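Local structure of uncharacterized protein AF_0924 (Archaeoglobus fulgidus, 3DT5) at residues D21-Y27 with L57-L62. The protein is of unknown function; this chain is the C-terminal domain of a predicted archaeal membrane protein, and the domain binds calcium in the crystal. Sequence-based numbering, arbitrary orientation.
With EDO (1,2-ethanediol), chain C.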
loop_
_atom_site.group_PDB
_atom_site.type_symbol
_atom_site.label_atom_id
_atom_site.label_comp_id
_atom_site.label_asym_id
_atom_site.label_seq_id
_atom_site.Cartn_x
_atom_site.Cartn_y
_atom_site.Cartn_z
ATOM N N ASP A 21 0.168 -3.628 -14.659
ATOM C CA ASP A 21 -0.673 -4.446 -13.757
ATOM C C ASP A 21 -0.153 -4.393 -12.306
ATOM O O ASP A 21 -0.953 -4.348 -11.383
ATOM C CB ASP A 21 -0.771 -5.916 -14.172
ATOM C CG ASP A 21 -1.602 -6.132 -15.426
ATOM O OD1 ASP A 21 -2.318 -5.201 -15.849
ATOM O OD2 ASP A 21 -1.534 -7.242 -15.993
ATOM N N ARG A 22 1.164 -4.422 -12.118
ATOM C CA ARG A 22 1.711 -4.303 -10.776
ATOM C C ARG A 22 1.288 -2.942 -10.169
ATOM O O ARG A 22 0.819 -2.899 -9.018
ATOM C CB ARG A 22 3.244 -4.464 -10.773
ATOM C CG ARG A 22 3.759 -5.815 -11.277
ATOM C CD ARG A 22 5.311 -5.818 -11.098
ATOM N NE ARG A 22 5.667 -6.019 -9.692
ATOM C CZ ARG A 22 6.843 -5.714 -9.134
ATOM N NH1 ARG A 22 7.875 -5.267 -9.853
ATOM N NH2 ARG A 22 7.013 -5.932 -7.841
ATOM N N LEU A 23 1.511 -1.844 -10.891
ATOM C CA LEU A 23 1.127 -0.513 -10.416
ATOM C C LEU A 23 -0.370 -0.409 -10.154
ATOM O O LEU A 23 -0.805 0.081 -9.094
ATOM C CB LEU A 23 1.546 0.583 -11.402
ATOM C CG LEU A 23 3.068 0.686 -11.597
ATOM C CD1 LEU A 23 3.365 1.632 -12.780
ATOM C CD2 LEU A 23 3.766 1.194 -10.315
ATOM N N GLU A 24 -1.178 -0.855 -11.115
ATOM C CA GLU A 24 -2.606 -0.613 -11.034
ATOM C C GLU A 24 -3.317 -1.578 -10.102
ATOM O O GLU A 24 -4.347 -1.231 -9.555
ATOM C CB GLU A 24 -3.271 -0.669 -12.400
ATOM C CG GLU A 24 -2.885 0.502 -13.313
ATOM C CD GLU A 24 -3.446 0.343 -14.734
ATOM O OE1 GLU A 24 -4.244 -0.607 -14.990
ATOM O OE2 GLU A 24 -3.109 1.192 -15.600
ATOM N N LYS A 25 -2.813 -2.792 -9.947
ATOM C CA LYS A 25 -3.587 -3.793 -9.190
ATOM C C LYS A 25 -3.003 -3.950 -7.779
ATOM O O LYS A 25 -3.629 -4.558 -6.923
ATOM C CB LYS A 25 -3.635 -5.165 -9.905
ATOM C CG LYS A 25 -4.396 -5.142 -11.281
ATOM C CD LYS A 25 -4.287 -6.522 -11.922
ATOM C CE LYS A 25 -5.012 -6.571 -13.227
ATOM N NZ LYS A 25 -5.665 -7.917 -13.399
ATOM N N PHE A 26 -1.797 -3.452 -7.561
ATOM C CA PHE A 26 -1.154 -3.656 -6.267
ATOM C C PHE A 26 -0.691 -2.337 -5.645
ATOM O O PHE A 26 -1.260 -1.917 -4.647
ATOM C CB PHE A 26 0.026 -4.669 -6.357
ATOM C CG PHE A 26 0.639 -4.946 -4.993
ATOM C CD1 PHE A 26 0.114 -5.946 -4.161
ATOM C CD2 PHE A 26 1.662 -4.149 -4.527
ATOM C CE1 PHE A 26 0.625 -6.190 -2.871
ATOM C CE2 PHE A 26 2.204 -4.361 -3.217
ATOM C CZ PHE A 26 1.669 -5.372 -2.403
ATOM N N TYR A 27 0.294 -1.676 -6.256
ATOM C CA TYR A 27 0.932 -0.529 -5.588
ATOM C C TYR A 27 -0.048 0.626 -5.369
ATOM O O TYR A 27 -0.195 1.117 -4.266
ATOM C CB TYR A 27 2.151 -0.049 -6.372
ATOM C CG TYR A 27 3.275 -1.046 -6.241
ATOM C CD1 TYR A 27 4.011 -1.133 -5.045
ATOM C CD2 TYR A 27 3.506 -1.988 -7.236
ATOM C CE1 TYR A 27 5.009 -2.129 -4.886
ATOM C CE2 TYR A 27 4.493 -2.983 -7.090
ATOM C CZ TYR A 27 5.241 -3.028 -5.912
ATOM O OH TYR A 27 6.205 -3.977 -5.721
ATOM N N LEU A 57 2.156 -9.762 -6.952
ATOM C CA LEU A 57 2.540 -8.559 -7.686
ATOM C C LEU A 57 3.622 -7.737 -6.933
ATOM O O LEU A 57 4.229 -6.808 -7.501
ATOM C CB LEU A 57 1.303 -7.706 -7.974
ATOM C CG LEU A 57 0.316 -8.373 -8.942
ATOM C CD1 LEU A 57 -0.993 -7.616 -8.855
ATOM C CD2 LEU A 57 0.888 -8.405 -10.409
ATOM N N ALA A 58 3.893 -8.128 -5.691
ATOM C CA ALA A 58 4.814 -7.374 -4.813
ATOM C C ALA A 58 6.286 -7.842 -5.094
ATOM O O ALA A 58 6.511 -9.010 -5.473
ATOM C CB ALA A 58 4.457 -7.629 -3.354
ATOM N N GLY A 59 7.241 -6.947 -4.856
ATOM C CA GLY A 59 8.669 -7.285 -4.884
ATOM C C GLY A 59 9.068 -8.085 -3.646
ATOM O O GLY A 59 8.358 -8.089 -2.621
ATOM N N ASN A 60 10.154 -8.831 -3.751
ATOM C CA ASN A 60 10.551 -9.727 -2.650
ATOM C C ASN A 60 10.881 -8.943 -1.383
ATOM O O ASN A 60 10.610 -9.444 -0.301
ATOM C CB ASN A 60 11.760 -10.612 -3.063
ATOM C CG ASN A 60 11.369 -11.720 -4.061
ATOM O OD1 ASN A 60 10.272 -11.654 -4.664
ATOM N ND2 ASN A 60 12.236 -12.766 -4.209
ATOM N N ASN A 61 11.411 -7.699 -1.517
ATOM C CA ASN A 61 11.786 -6.895 -0.337
ATOM C C ASN A 61 10.510 -6.601 0.491
ATOM O O ASN A 61 10.477 -6.778 1.717
ATOM C CB ASN A 61 12.382 -5.515 -0.691
ATOM C CG ASN A 61 13.684 -5.591 -1.399
ATOM O OD1 ASN A 61 14.263 -6.647 -1.545
ATOM N ND2 ASN A 61 14.167 -4.410 -1.872
ATOM N N LEU A 62 9.476 -6.130 -0.187
ATOM C CA LEU A 62 8.197 -5.861 0.471
ATOM C C LEU A 62 7.537 -7.116 1.063
ATOM O O LEU A 62 7.033 -7.065 2.186
ATOM C CB LEU A 62 7.215 -5.166 -0.533
ATOM C CG LEU A 62 5.839 -4.850 0.081
ATOM C CD1 LEU A 62 5.928 -3.931 1.350
ATOM C CD2 LEU A 62 4.945 -4.220 -0.977
HETATM C C1 EDO C . 10.555 -2.831 -7.476
HETATM O O1 EDO C . 11.893 -3.090 -7.053
HETATM C C2 EDO C . 9.659 -3.854 -6.763
HETATM O O2 EDO C . 9.736 -5.048 -7.494
#
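A loop leading into the short helix 60-65 crosses the flank of helix 16-35, where R22 binds the loop backbone and F26 meets L57, A58 and L62. The R22 guanidinium comes side-on to L57 O, and both bonds end on that one oxygen. R22 NE lies 2.7 Å from L57 O, with an N-H...O angle of 154°. R22 NH2 lies 2.9 Å from L57 O in a more bent bond (139°). The oxygen sits in the guanidinium plane, but both donors reach it from the same face of its carbonyl plane. The bend at chi3 (76°) turns the guanidinium of R22 toward the loop. At another edge, R22 NH1 and NH2 both bond to O2 of a 1,2-ethanediol, probably from the crystallisation liquor. Replacing R22 by alanine removes both donors to L57 O, and the loop is likely to be held less firmly against helix 16-35.

Beside this, F26 CB packs on L57 CB at 3.7 Å. A58 CB lies over one face of the F26 ring, 4.1 Å from its centroid, as a CH-pi contact. L62 CD2 comes to the edge of the same ring, 3.5 Å from F26 CE2. Y27 OH is hydrogen-bonded to E104 of helix 88-116, which also accepts from the backbone N of G59 and of L62. Helix 16-35 widens into a pi-type turn at 23-27. The contact thus joins helix 16-35 to the N-terminal end of helix 60-65, where G59 is the N-cap residue and E104 binds both segments.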